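Side-chain contacts in 5'-tyrosyl-DNA phosphodiesterase (Caenorhabditis elegans, PDB 4FVA), which belongs to the endonuclease/exonuclease/phosphatase family and adopts its DNase I-like two-sheet fold, here with a bound magnesium ion: residues Asp25-Leu30 and Asp203-Phe208; His38-Val43 and Ser66-Tyr71; Gln100-Tyr105 and Cys138-Phe143; Leu108-Gly113 and Met145-Glu150; Lys181-Ala186 and Ile250-Phe255. All blocks are in the same frame, centred on the assembly; numbering follows the deposited sequence.

Overall arrangement
Interactions 4 and 5 are buried, whereas interactions 1, 2 and 3 each combine buried with exposed residues. The turn leading into helix 29-43 carries interaction 1 and the helix itself interaction 2; helix 134-154 serves interactions 3 and 4, which touch through Phe143 and Leu108. Interaction 2 sets the first helix against the six-strand sheet, interaction 4 the second helix against the other sheet, and interaction 5 the short helix after strand 181-182 of one sheet against strand 249-255 of the other. Interaction 5 is purely apolar, interactions 2 and 4 pair hydrocarbon with tyrosine or lysine chains, interaction 3 rests on an amide-amide hydrogen bond, and interaction 1, in loops near the magnesium, gathers charged groups.

Interaction 1: residues Asp25-Leu30 and Asp203-Phe208; sequences DGRSLL and DNKQGF
Asp25, Arg27 and Lys205 converge here, the lysine chain lying along the edge of an Asp25-Arg27 pair. Arg27 grips the carboxylate side-on: NE reaches OD1 of Asp25 at 2.8 Å on the syn side, nearly in the guanidinium plane, while NH2 meets OD2 of Asp25 at 2.9 Å from well above the carboxylate plane. The backbone N of Arg27 comes to the same OD1 from the other face, closing an Asx turn. Held this way, the guanidinium presents its edge to CD of Lys205, 3.5 Å from NH2 of Arg27. Lys205, bent at chi2 (-62°) and again at chi4, slides past Asp25 in the opposite sense, its CE 3.6 Å from OD2 of Asp25. NH2 of Arg27 also makes a weak bond to the carbonyl O of Asn204 (2.9 Å, 118°). NZ of Lys205 is hydrogen-bonded to OD1 of Asp22, a magnesium ligand. Asp25 thus probably offsets the charge of Arg27 chiefly, touching Lys205 through methylenes, with its OD2 still 4.6 Å from NZ of Lys205.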
# COMPACT_ATOMS: atom_id res chain seq x y z
N ASP A 25 3.44 -14.61 -8.51
CA ASP A 25 3.27 -15.07 -9.88
C ASP A 25 4.64 -15.10 -10.57
O ASP A 25 5.27 -14.06 -10.79
CB ASP A 25 2.28 -14.17 -10.62
CG ASP A 25 2.12 -14.55 -12.09
OD1 ASP A 25 2.67 -15.59 -12.51
OD2 ASP A 25 1.44 -13.79 -12.81
N GLY A 26 5.10 -16.30 -10.90
CA GLY A 26 6.44 -16.49 -11.42
C GLY A 26 6.63 -16.12 -12.88
O GLY A 26 7.77 -15.96 -13.31
N ARG A 27 5.54 -16.00 -13.63
CA ARG A 27 5.60 -15.67 -15.05
C ARG A 27 6.14 -14.27 -15.34
O ARG A 27 5.57 -13.27 -14.89
CB ARG A 27 4.21 -15.82 -15.67
CG ARG A 27 3.63 -17.24 -15.51
CD ARG A 27 2.12 -17.31 -15.78
NE ARG A 27 1.36 -16.51 -14.83
CZ ARG A 27 0.04 -16.35 -14.87
NH1 ARG A 27 -0.68 -16.94 -15.82
NH2 ARG A 27 -0.57 -15.60 -13.96
N SER A 28 7.23 -14.18 -16.11
CA SER A 28 7.82 -12.90 -16.48
C SER A 28 8.14 -12.04 -15.25
O SER A 28 8.09 -10.81 -15.32
CB SER A 28 6.90 -12.12 -17.42
OG SER A 28 6.76 -12.76 -18.67
N LEU A 29 8.46 -12.69 -14.14
CA LEU A 29 8.69 -11.98 -12.88
C LEU A 29 9.77 -10.89 -12.97
O LEU A 29 9.59 -9.78 -12.46
CB LEU A 29 8.98 -12.97 -11.74
CG LEU A 29 9.19 -12.33 -10.37
CD1 LEU A 29 7.92 -11.59 -9.93
CD2 LEU A 29 9.58 -13.40 -9.31
N LEU A 30 10.92 -11.23 -13.54
CA LEU A 30 12.01 -10.26 -13.64
C LEU A 30 11.60 -9.06 -14.49
O LEU A 30 11.76 -7.92 -14.08
CB LEU A 30 13.30 -10.89 -14.17
CG LEU A 30 14.49 -9.91 -14.28
CD1 LEU A 30 14.79 -9.26 -12.94
CD2 LEU A 30 15.74 -10.63 -14.75
N ASP A 203 -5.69 -9.05 -17.19
CA ASP A 203 -5.70 -10.46 -17.55
C ASP A 203 -4.45 -11.20 -17.12
O ASP A 203 -4.15 -12.27 -17.64
CB ASP A 203 -5.94 -10.65 -19.06
CG ASP A 203 -4.85 -10.02 -19.92
OD1 ASP A 203 -3.93 -9.39 -19.36
OD2 ASP A 203 -4.94 -10.12 -21.16
N ASN A 204 -3.70 -10.63 -16.18
CA ASN A 204 -2.56 -11.36 -15.64
C ASN A 204 -3.06 -12.69 -15.06
O ASN A 204 -2.39 -13.72 -15.18
CB ASN A 204 -1.82 -10.56 -14.57
CG ASN A 204 -0.75 -9.64 -15.16
OD1 ASN A 204 -0.89 -9.12 -16.27
ND2 ASN A 204 0.35 -9.47 -14.42
N LYS A 205 -4.24 -12.65 -14.45
CA LYS A 205 -4.85 -13.86 -13.90
C LYS A 205 -6.09 -14.31 -14.68
O LYS A 205 -6.96 -13.50 -15.03
CB LYS A 205 -5.18 -13.67 -12.43
CG LYS A 205 -3.97 -13.31 -11.62
CD LYS A 205 -2.96 -14.45 -11.69
CE LYS A 205 -1.65 -14.10 -10.98
NZ LYS A 205 -1.81 -13.98 -9.51
N GLN A 206 -6.13 -15.61 -14.95
CA GLN A 206 -7.24 -16.27 -15.62
C GLN A 206 -8.09 -17.05 -14.63
O GLN A 206 -7.62 -17.43 -13.56
CB GLN A 206 -6.72 -17.23 -16.69
CG GLN A 206 -6.36 -18.60 -16.15
CD GLN A 206 -5.88 -19.54 -17.22
OE1 GLN A 206 -5.46 -19.10 -18.29
NE2 GLN A 206 -5.95 -20.83 -16.95
N GLY A 207 -9.35 -17.26 -14.98
CA GLY A 207 -10.22 -18.14 -14.22
C GLY A 207 -11.21 -17.35 -13.40
O GLY A 207 -12.18 -17.89 -12.86
N PHE A 208 -10.97 -16.05 -13.30
CA PHE A 208 -11.93 -15.18 -12.66
C PHE A 208 -12.81 -14.83 -13.84
O PHE A 208 -12.42 -15.06 -14.99
CB PHE A 208 -11.27 -13.96 -12.03
CG PHE A 208 -10.31 -14.30 -10.93
CD1 PHE A 208 -10.76 -14.88 -9.74
CD2 PHE A 208 -8.96 -14.05 -11.07
CE1 PHE A 208 -9.87 -15.19 -8.72
CE2 PHE A 208 -8.07 -14.35 -10.06
CZ PHE A 208 -8.52 -14.93 -8.88

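Interaction 2: residues His38-Val43 and Ser66-Tyr71; sequences HIVKNV and SLYKIY. With EDO (1,2-ethanediol), chain H.
Val40 touches Tyr68 through one methyl group: CG1 is 3.9 Å from both CE2 and OH of Tyr68, approaching the phenol end of the ring at a slant. Its chi1 of 171° sets CG1 opposite the backbone N and extends it to the tyrosine. One residue on, Lys41 contributes only hydrocarbon, its CG lying 4.1 Å from CD2 of Leu67, and the two side chains run at about a right angle. On the 66-71 side, a 1,2-ethanediol, probably from the crystallisation liquor, donates from O1 to the carbonyl O of Leu67 at 2.8 Å and rests C1 4.0 Å from CZ of Tyr68. The hydroxyl of Tyr68 is bonded to the carbonyl O of Pro45, just past the helix. Helix 29-43 therefore packs against the start of strand 68-72, an outer strand of the six-strand sheet, and the residue before it; Ile39 and Val43 reach strand 13-20, while Tyr68 also leans on Leu84 of strand 80-86.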
# COMPACT_ATOMS: atom_id res chain seq x y z
N HIS A 38 10.60 0.78 -12.81
CA HIS A 38 10.48 1.81 -13.82
C HIS A 38 9.34 2.79 -13.53
O HIS A 38 9.52 4.02 -13.57
CB HIS A 38 10.28 1.17 -15.19
CG HIS A 38 10.41 2.12 -16.34
ND1 HIS A 38 9.35 2.87 -16.81
CD2 HIS A 38 11.47 2.44 -17.11
CE1 HIS A 38 9.76 3.62 -17.82
NE2 HIS A 38 11.04 3.37 -18.02
N ILE A 39 8.17 2.24 -13.21
CA ILE A 39 6.99 3.05 -12.95
C ILE A 39 7.17 3.89 -11.68
O ILE A 39 6.80 5.07 -11.65
CB ILE A 39 5.71 2.16 -12.88
CG1 ILE A 39 5.28 1.78 -14.30
CG2 ILE A 39 4.59 2.90 -12.17
CD1 ILE A 39 4.51 0.48 -14.39
N VAL A 40 7.75 3.29 -10.65
CA VAL A 40 8.08 4.00 -9.42
C VAL A 40 8.95 5.24 -9.70
O VAL A 40 8.66 6.33 -9.22
CB VAL A 40 8.81 3.08 -8.39
CG1 VAL A 40 9.33 3.90 -7.19
CG2 VAL A 40 7.89 1.96 -7.92
N LYS A 41 9.99 5.07 -10.51
CA LYS A 41 10.88 6.19 -10.84
C LYS A 41 10.15 7.29 -11.60
O LYS A 41 10.55 8.45 -11.55
CB LYS A 41 12.08 5.70 -11.64
CG LYS A 41 13.09 4.85 -10.84
CD LYS A 41 14.15 4.33 -11.81
CE LYS A 41 14.64 2.96 -11.43
NZ LYS A 41 15.78 2.56 -12.32
N ASN A 42 9.12 6.93 -12.36
CA ASN A 42 8.33 7.92 -13.11
C ASN A 42 7.23 8.62 -12.31
O ASN A 42 6.97 9.81 -12.50
CB ASN A 42 7.78 7.32 -14.40
CG ASN A 42 8.84 7.21 -15.47
OD1 ASN A 42 9.06 8.15 -16.25
ND2 ASN A 42 9.53 6.07 -15.51
N VAL A 43 6.56 7.88 -11.43
CA VAL A 43 5.57 8.47 -10.54
C VAL A 43 6.30 9.20 -9.43
O VAL A 43 5.81 10.20 -8.93
CB VAL A 43 4.64 7.39 -9.94
CG1 VAL A 43 3.70 8.02 -8.92
CG2 VAL A 43 3.84 6.69 -11.04
N SER A 66 19.00 3.39 -4.12
CA SER A 66 19.78 4.57 -4.47
C SER A 66 18.91 5.82 -4.31
O SER A 66 19.43 6.93 -4.22
CB SER A 66 20.33 4.47 -5.90
OG SER A 66 19.30 4.53 -6.87
N LEU A 67 17.59 5.63 -4.28
CA LEU A 67 16.63 6.75 -4.20
C LEU A 67 15.83 6.77 -2.88
O LEU A 67 15.30 7.81 -2.48
CB LEU A 67 15.65 6.68 -5.37
CG LEU A 67 16.04 7.20 -6.75
CD1 LEU A 67 17.43 6.74 -7.15
CD2 LEU A 67 15.00 6.77 -7.80
N TYR A 68 15.73 5.60 -2.25
CA TYR A 68 14.88 5.40 -1.08
C TYR A 68 15.60 4.65 0.03
O TYR A 68 16.53 3.89 -0.24
CB TYR A 68 13.64 4.56 -1.46
CG TYR A 68 12.69 5.22 -2.43
CD1 TYR A 68 11.69 6.06 -1.97
CD2 TYR A 68 12.76 4.97 -3.80
CE1 TYR A 68 10.80 6.66 -2.84
CE2 TYR A 68 11.87 5.57 -4.68
CZ TYR A 68 10.90 6.41 -4.19
OH TYR A 68 10.00 7.02 -5.03
N LYS A 69 15.17 4.85 1.27
CA LYS A 69 15.46 3.85 2.31
C LYS A 69 14.41 2.73 2.18
O LYS A 69 13.21 3.01 2.01
CB LYS A 69 15.38 4.46 3.71
CG LYS A 69 16.45 5.53 4.02
CD LYS A 69 16.12 6.23 5.36
CE LYS A 69 17.25 7.17 5.76
NZ LYS A 69 16.89 7.99 6.93
N ILE A 70 14.85 1.48 2.22
CA ILE A 70 13.93 0.35 2.03
C ILE A 70 13.84 -0.49 3.30
O ILE A 70 14.86 -0.96 3.82
CB ILE A 70 14.38 -0.56 0.87
CG1 ILE A 70 14.62 0.24 -0.41
CG2 ILE A 70 13.37 -1.70 0.64
CD1 ILE A 70 15.09 -0.61 -1.55
N TYR A 71 12.61 -0.69 3.78
CA TYR A 71 12.36 -1.53 4.95
C TYR A 71 11.45 -2.68 4.56
O TYR A 71 10.33 -2.47 4.11
CB TYR A 71 11.78 -0.70 6.13
CG TYR A 71 12.76 0.35 6.59
CD1 TYR A 71 13.70 0.04 7.56
CD2 TYR A 71 12.80 1.61 6.02
CE1 TYR A 71 14.65 0.97 7.97
CE2 TYR A 71 13.73 2.55 6.42
CZ TYR A 71 14.66 2.20 7.40
OH TYR A 71 15.59 3.10 7.82
C1 EDO H . 12.54 10.05 -4.19
O1 EDO H . 13.91 9.76 -3.94
C2 EDO H . 11.95 10.74 -2.96
O2 EDO H . 13.00 11.36 -2.22

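Interaction 3: residues Gln100-Tyr105 and Cys138-Phe143; sequences QNSGMY and CAQFGF. With EDO (1,2-ethanediol), chain E.
Asn101 reaches across to Gln140 and Ala139. From CB, which points toward the helix, chi1 of 76° places CG between the backbone N and the carbonyl carbon. CG comes within 3.8 Å of NE2 of Gln140. At the tip the amide divides its work. OD1 of Asn101 accepts from NE2 of Gln140 at 2.9 Å with a nearly straight N-H...O angle of 165°; the donor is tilted from the carbonyl plane, and the two amides stand 61° apart. OD1 of Asn101 is also 3.8 Å from C1 of a 1,2-ethanediol. The amide bond ties the loop joining antiparallel strands 90-98 and 107-115 to helix 134-154. ND2 of Asn101 lies 3.8 Å from the methyl of Ala139 and donates to the carbonyl O of Gln136. Gln140, extended beyond CG, also brings NE2 to 3.7 Å from CB of Ser102, whose OG closes an ST turn by accepting from Met104 N. OE1 of Glu128 is hydrogen-bonded to that OG, and its backbone N to OE1 of Gln140.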
# COMPACT_ATOMS: atom_id res chain seq x y z
N GLN A 100 -1.81 -12.61 14.76
CA GLN A 100 -1.87 -13.88 15.48
C GLN A 100 -2.81 -14.87 14.78
O GLN A 100 -2.54 -16.07 14.74
CB GLN A 100 -2.29 -13.60 16.93
CG GLN A 100 -1.18 -12.86 17.70
CD GLN A 100 -1.52 -12.53 19.16
OE1 GLN A 100 -2.67 -12.59 19.57
NE2 GLN A 100 -0.50 -12.13 19.92
N ASN A 101 -3.89 -14.35 14.20
CA ASN A 101 -4.90 -15.19 13.55
C ASN A 101 -4.61 -15.49 12.08
O ASN A 101 -5.46 -16.04 11.37
CB ASN A 101 -6.27 -14.51 13.63
CG ASN A 101 -6.40 -13.34 12.66
OD1 ASN A 101 -5.41 -12.92 12.04
ND2 ASN A 101 -7.60 -12.80 12.53
N SER A 102 -3.43 -15.12 11.59
CA SER A 102 -3.14 -15.32 10.17
C SER A 102 -2.49 -16.67 9.85
O SER A 102 -1.56 -17.12 10.53
CB SER A 102 -2.26 -14.21 9.60
OG SER A 102 -2.07 -14.43 8.22
N GLY A 103 -2.97 -17.31 8.79
CA GLY A 103 -2.31 -18.50 8.28
C GLY A 103 -1.42 -18.16 7.09
O GLY A 103 -0.87 -19.06 6.45
N MET A 104 -1.25 -16.87 6.82
CA MET A 104 -0.56 -16.42 5.61
C MET A 104 0.63 -15.46 5.88
O MET A 104 1.02 -14.66 5.02
CB MET A 104 -1.58 -15.79 4.66
CG MET A 104 -2.69 -16.74 4.23
SD MET A 104 -3.92 -15.95 3.17
CE MET A 104 -5.26 -17.15 3.25
N TYR A 105 1.19 -15.57 7.09
CA TYR A 105 2.35 -14.78 7.53
C TYR A 105 2.10 -13.28 7.42
O TYR A 105 3.05 -12.51 7.19
CB TYR A 105 3.62 -15.11 6.73
CG TYR A 105 3.80 -16.56 6.38
CD1 TYR A 105 4.00 -17.53 7.36
CD2 TYR A 105 3.81 -16.97 5.05
CE1 TYR A 105 4.18 -18.87 7.02
CE2 TYR A 105 3.98 -18.30 4.70
CZ TYR A 105 4.17 -19.24 5.68
OH TYR A 105 4.34 -20.56 5.33
N CYS A 138 -11.56 -9.39 8.68
CA CYS A 138 -12.31 -8.36 9.39
C CYS A 138 -11.71 -8.08 10.76
O CYS A 138 -11.70 -6.93 11.22
CB CYS A 138 -13.79 -8.75 9.52
SG CYS A 138 -14.72 -8.68 8.00
N ALA A 139 -11.21 -9.11 11.42
CA ALA A 139 -10.55 -8.92 12.71
C ALA A 139 -9.26 -8.13 12.55
O ALA A 139 -8.94 -7.26 13.36
CB ALA A 139 -10.27 -10.27 13.37
N GLN A 140 -8.50 -8.44 11.51
CA GLN A 140 -7.24 -7.73 11.25
C GLN A 140 -7.51 -6.25 11.00
O GLN A 140 -6.82 -5.39 11.55
CB GLN A 140 -6.49 -8.38 10.09
CG GLN A 140 -5.96 -9.78 10.42
CD GLN A 140 -5.53 -10.55 9.18
OE1 GLN A 140 -5.61 -10.05 8.06
NE2 GLN A 140 -5.08 -11.80 9.39
N PHE A 141 -8.50 -5.95 10.16
CA PHE A 141 -8.83 -4.56 9.86
C PHE A 141 -9.18 -3.80 11.15
O PHE A 141 -8.69 -2.68 11.37
CB PHE A 141 -9.97 -4.48 8.85
CG PHE A 141 -10.29 -3.08 8.40
CD1 PHE A 141 -9.62 -2.53 7.31
CD2 PHE A 141 -11.23 -2.31 9.07
CE1 PHE A 141 -9.89 -1.22 6.90
CE2 PHE A 141 -11.51 -1.01 8.67
CZ PHE A 141 -10.84 -0.47 7.57
N GLY A 142 -10.02 -4.40 12.00
CA GLY A 142 -10.40 -3.81 13.27
C GLY A 142 -9.17 -3.55 14.12
O GLY A 142 -8.99 -2.46 14.67
N PHE A 143 -8.30 -4.55 14.19
CA PHE A 143 -7.06 -4.43 14.93
C PHE A 143 -6.23 -3.29 14.39
O PHE A 143 -5.69 -2.48 15.15
CB PHE A 143 -6.29 -5.76 14.85
CG PHE A 143 -4.93 -5.71 15.48
CD1 PHE A 143 -4.75 -6.01 16.82
CD2 PHE A 143 -3.81 -5.38 14.71
CE1 PHE A 143 -3.48 -5.96 17.41
CE2 PHE A 143 -2.54 -5.34 15.28
CZ PHE A 143 -2.37 -5.63 16.63
C1 EDO E . -5.17 -10.56 15.04
O1 EDO E . -6.39 -9.87 15.38
C2 EDO E . -4.00 -9.87 15.74
O2 EDO E . -2.84 -10.71 15.76

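Interaction 4: residues Leu108-Gly113 and Met145-Glu150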
# COMPACT_ATOMS: atom_id res chain seq x y z
N LEU A 108 1.37 -6.34 10.31
CA LEU A 108 1.19 -4.89 10.22
C LEU A 108 2.58 -4.32 10.35
O LEU A 108 3.21 -4.42 11.41
CB LEU A 108 0.28 -4.39 11.34
CG LEU A 108 0.00 -2.88 11.38
CD1 LEU A 108 -0.56 -2.44 10.05
CD2 LEU A 108 -1.00 -2.59 12.50
N GLN A 109 3.06 -3.74 9.26
CA GLN A 109 4.41 -3.18 9.21
C GLN A 109 4.33 -1.69 9.51
O GLN A 109 3.65 -0.95 8.79
CB GLN A 109 5.04 -3.40 7.83
CG GLN A 109 6.48 -2.85 7.69
CD GLN A 109 7.03 -3.04 6.30
OE1 GLN A 109 6.27 -3.18 5.33
NE2 GLN A 109 8.37 -3.04 6.17
N ILE A 110 5.01 -1.25 10.57
CA ILE A 110 4.90 0.14 11.01
C ILE A 110 6.25 0.82 10.96
O ILE A 110 7.21 0.36 11.58
CB ILE A 110 4.33 0.24 12.44
CG1 ILE A 110 2.94 -0.39 12.50
CG2 ILE A 110 4.19 1.69 12.88
CD1 ILE A 110 2.36 -0.51 13.93
N LEU A 111 6.34 1.90 10.18
CA LEU A 111 7.55 2.70 10.18
C LEU A 111 7.19 4.07 10.72
O LEU A 111 6.31 4.76 10.17
CB LEU A 111 8.15 2.82 8.77
CG LEU A 111 9.59 3.34 8.65
CD1 LEU A 111 10.60 2.28 9.13
CD2 LEU A 111 9.93 3.78 7.22
N GLU A 112 7.86 4.45 11.80
CA GLU A 112 7.63 5.73 12.47
C GLU A 112 8.86 6.60 12.25
O GLU A 112 9.99 6.13 12.40
CB GLU A 112 7.42 5.50 13.97
CG GLU A 112 7.34 6.77 14.79
CD GLU A 112 7.37 6.51 16.29
OE1 GLU A 112 7.05 5.38 16.73
OE2 GLU A 112 7.75 7.43 17.04
N GLY A 113 8.64 7.87 11.92
CA GLY A 113 9.75 8.78 11.74
C GLY A 113 9.24 10.18 11.58
O GLY A 113 8.18 10.54 12.09
N MET A 145 -7.25 -0.63 12.79
CA MET A 145 -7.89 0.64 13.12
C MET A 145 -7.69 1.02 14.59
O MET A 145 -7.49 2.19 14.93
CB MET A 145 -9.37 0.63 12.71
CG MET A 145 -9.61 0.88 11.20
SD MET A 145 -8.81 2.39 10.59
CE MET A 145 -9.18 2.35 8.84
N ASP A 146 -7.72 0.03 15.47
CA ASP A 146 -7.46 0.29 16.88
C ASP A 146 -6.05 0.83 17.07
O ASP A 146 -5.82 1.74 17.87
CB ASP A 146 -7.66 -0.98 17.71
CG ASP A 146 -9.13 -1.37 17.83
OD1 ASP A 146 -10.00 -0.51 17.62
OD2 ASP A 146 -9.40 -2.54 18.16
N LYS A 147 -5.11 0.26 16.33
CA LYS A 147 -3.73 0.69 16.39
C LYS A 147 -3.59 2.13 15.90
O LYS A 147 -2.89 2.94 16.51
CB LYS A 147 -2.85 -0.26 15.59
CG LYS A 147 -1.36 0.05 15.64
CD LYS A 147 -0.84 0.06 17.07
CE LYS A 147 0.68 0.12 17.11
NZ LYS A 147 1.25 1.28 16.37
N VAL A 148 -4.25 2.44 14.78
CA VAL A 148 -4.30 3.80 14.26
C VAL A 148 -4.93 4.77 15.26
O VAL A 148 -4.40 5.85 15.50
CB VAL A 148 -5.07 3.86 12.91
CG1 VAL A 148 -5.41 5.30 12.50
CG2 VAL A 148 -4.26 3.18 11.80
N ARG A 149 -6.05 4.36 15.86
CA ARG A 149 -6.72 5.20 16.85
C ARG A 149 -5.74 5.54 17.98
O ARG A 149 -5.62 6.69 18.38
CB ARG A 149 -7.96 4.48 17.41
CG ARG A 149 -9.01 5.37 18.07
CD ARG A 149 -10.27 4.56 18.43
NE ARG A 149 -10.80 3.84 17.28
CZ ARG A 149 -10.73 2.51 17.14
NH1 ARG A 149 -11.22 1.91 16.06
NH2 ARG A 149 -10.16 1.78 18.09
N GLU A 150 -5.05 4.53 18.50
CA GLU A 150 -4.04 4.73 19.55
C GLU A 150 -2.89 5.66 19.11
O GLU A 150 -2.52 6.57 19.84
CB GLU A 150 -3.48 3.38 20.01
CG GLU A 150 -2.45 3.49 21.11
CD GLU A 150 -1.99 2.13 21.60
OE1 GLU A 150 -1.78 1.23 20.76
OE2 GLU A 150 -1.85 1.96 22.83
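Leu108 and Ile110 meet Lys147 in a buried helix-on-sheet contact, where helix 134-154 lies against strand 107-115 and the methylenes and terminal amine of a partly exposed lysine supply the helix's side. The evidence is in the atoms that touch: CG of Lys147 is 4.1 Å from CD2 of Leu108 and equally far from CD1 of Ile110. Its CE then closes to 3.7 Å from the same CD1, and NZ of Lys147 to 3.2 Å, a tight approach for an amine and a methyl. Ile110 and Lys147 reach for each other tip to tip, whereas Leu108 runs aslant to the lysine. With chi1 at -177° the Lys147 chain first leaves the helix opposite its backbone N, and bends at chi2 and chi4 then steer CE and NZ to the Ile110 methyl.

Residues alternate along the strand, as in any beta strand: Leu108 and Ile110 point to the helix, while Gln109 and Leu111 face strand 80-86 of the other sheet. Helix 134-154 links parallel strands 118-126 and 159-163, a beta-alpha-beta crossover of the DNase I-like sandwich, so the contact joins the crossover helix to the sheet it covers. Leu123 of strand 118-126 packs against both Leu108 and Ile110, and Phe143, one turn before Lys147, touches CD2 of Leu108. Farther round the helix, Asp146 forms a salt bridge to Arg175.

Interaction 5: residues Lys181-Ala186 and Ile250-Phe255; sequences KDAWEA and INATFF
Ala183 places its single methyl against two partners on the strand. CB of Ala183 is 4.1 Å from both CZ and CE2 of Phe254, so it meets that end of the ring obliquely, and it is 4.2 Å from CB of Ala252. All three residues are buried, and the two small alanine side chains let the backbones come close: the CA atoms of Ala183 and Ala252 are 6.9 Å apart. The CB of Phe254 does not point at the helix, but chi1 of -55°, which sets CG opposite the carbonyl carbon, brings CZ and CE2 to the methyl. Around this first shell, the Phe254 ring also meets those of Phe161 and Trp220, with planes some 50 to 55° apart.

On the helix side, Asp182 is the N-cap: its OD1 accepts weak bonds from Trp184 N (2.9 Å) and Glu185 N (3.4 Å), while OD2 pairs with Arg214. The backbone of Ala183 is bonded to Leu218 of strand 212-221, and that of Ala252 to Val16 of strand 13-20. Since those two strands belong to different sheets, the contact lies where the sheets face each other, the packed interior of the DNase I-like beta sandwich.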
# COMPACT_ATOMS: atom_id res chain seq x y z
N LYS A 181 -9.84 9.27 7.29
CA LYS A 181 -10.58 9.25 6.05
C LYS A 181 -9.93 8.37 5.01
O LYS A 181 -8.71 8.20 4.99
CB LYS A 181 -10.72 10.66 5.45
CG LYS A 181 -11.61 11.60 6.25
CD LYS A 181 -11.74 12.95 5.54
CE LYS A 181 -12.80 13.82 6.19
NZ LYS A 181 -12.55 13.98 7.65
N ASP A 182 -10.77 7.85 4.12
CA ASP A 182 -10.33 7.02 3.02
C ASP A 182 -9.91 7.93 1.88
O ASP A 182 -10.69 8.76 1.41
CB ASP A 182 -11.49 6.10 2.61
CG ASP A 182 -11.15 5.23 1.42
OD1 ASP A 182 -10.44 5.72 0.52
OD2 ASP A 182 -11.62 4.07 1.38
N ALA A 183 -8.66 7.80 1.45
CA ALA A 183 -8.09 8.71 0.45
C ALA A 183 -8.91 8.76 -0.84
O ALA A 183 -9.14 9.84 -1.39
CB ALA A 183 -6.63 8.33 0.16
N TRP A 184 -9.32 7.61 -1.34
CA TRP A 184 -10.12 7.59 -2.56
C TRP A 184 -11.44 8.32 -2.42
O TRP A 184 -11.86 9.05 -3.32
CB TRP A 184 -10.38 6.17 -3.03
CG TRP A 184 -11.33 6.13 -4.19
CD1 TRP A 184 -11.07 6.48 -5.48
CD2 TRP A 184 -12.70 5.69 -4.16
NE1 TRP A 184 -12.19 6.30 -6.26
CE2 TRP A 184 -13.20 5.81 -5.48
CE3 TRP A 184 -13.54 5.21 -3.15
CZ2 TRP A 184 -14.52 5.46 -5.81
CZ3 TRP A 184 -14.85 4.87 -3.49
CH2 TRP A 184 -15.32 4.99 -4.80
N GLU A 185 -12.12 8.08 -1.30
CA GLU A 185 -13.38 8.76 -1.00
C GLU A 185 -13.19 10.26 -0.86
O GLU A 185 -13.92 11.03 -1.46
CB GLU A 185 -14.00 8.20 0.27
CG GLU A 185 -14.56 6.79 0.16
CD GLU A 185 -15.07 6.31 1.50
OE1 GLU A 185 -15.52 5.15 1.59
OE2 GLU A 185 -15.02 7.10 2.46
N ALA A 186 -12.20 10.66 -0.07
CA ALA A 186 -11.93 12.07 0.17
C ALA A 186 -11.51 12.81 -1.09
O ALA A 186 -11.62 14.04 -1.18
CB ALA A 186 -10.87 12.23 1.27
N ILE A 250 -2.14 2.27 -6.34
CA ILE A 250 -2.83 3.49 -5.96
C ILE A 250 -1.78 4.54 -5.60
O ILE A 250 -0.71 4.21 -5.10
CB ILE A 250 -3.87 3.31 -4.82
CG1 ILE A 250 -3.23 2.80 -3.53
CG2 ILE A 250 -4.99 2.36 -5.28
CD1 ILE A 250 -4.25 2.67 -2.40
N ASN A 251 -2.10 5.79 -5.90
CA ASN A 251 -1.17 6.89 -5.74
C ASN A 251 -1.90 8.11 -5.17
O ASN A 251 -2.70 8.75 -5.86
CB ASN A 251 -0.54 7.21 -7.10
CG ASN A 251 0.46 8.35 -7.03
OD1 ASN A 251 1.17 8.49 -6.04
ND2 ASN A 251 0.50 9.18 -8.06
N ALA A 252 -1.67 8.42 -3.91
CA ALA A 252 -2.40 9.52 -3.28
C ALA A 252 -1.45 10.64 -2.88
O ALA A 252 -0.41 10.40 -2.23
CB ALA A 252 -3.19 9.02 -2.07
N THR A 253 -1.84 11.87 -3.21
CA THR A 253 -1.04 13.05 -2.86
C THR A 253 -1.81 13.88 -1.85
O THR A 253 -2.92 14.35 -2.14
CB THR A 253 -0.71 13.90 -4.11
OG1 THR A 253 -0.00 13.11 -5.07
CG2 THR A 253 0.12 15.12 -3.72
N PHE A 254 -1.21 14.06 -0.68
CA PHE A 254 -1.88 14.75 0.41
C PHE A 254 -1.29 16.15 0.56
O PHE A 254 -0.07 16.35 0.48
CB PHE A 254 -1.75 13.97 1.71
CG PHE A 254 -2.24 12.54 1.62
CD1 PHE A 254 -1.42 11.54 1.10
CD2 PHE A 254 -3.51 12.19 2.07
CE1 PHE A 254 -1.86 10.22 1.03
CE2 PHE A 254 -3.96 10.88 1.99
CZ PHE A 254 -3.13 9.90 1.47
N PHE A 255 -2.17 17.14 0.75
CA PHE A 255 -1.72 18.52 0.87
C PHE A 255 -2.69 19.38 1.69
O PHE A 255 -3.80 18.94 2.04
CB PHE A 255 -1.47 19.14 -0.52
CG PHE A 255 -2.67 19.14 -1.43
CD1 PHE A 255 -3.09 17.97 -2.04
CD2 PHE A 255 -3.39 20.30 -1.66
CE1 PHE A 255 -4.20 17.96 -2.89
CE2 PHE A 255 -4.50 20.30 -2.50
CZ PHE A 255 -4.90 19.13 -3.11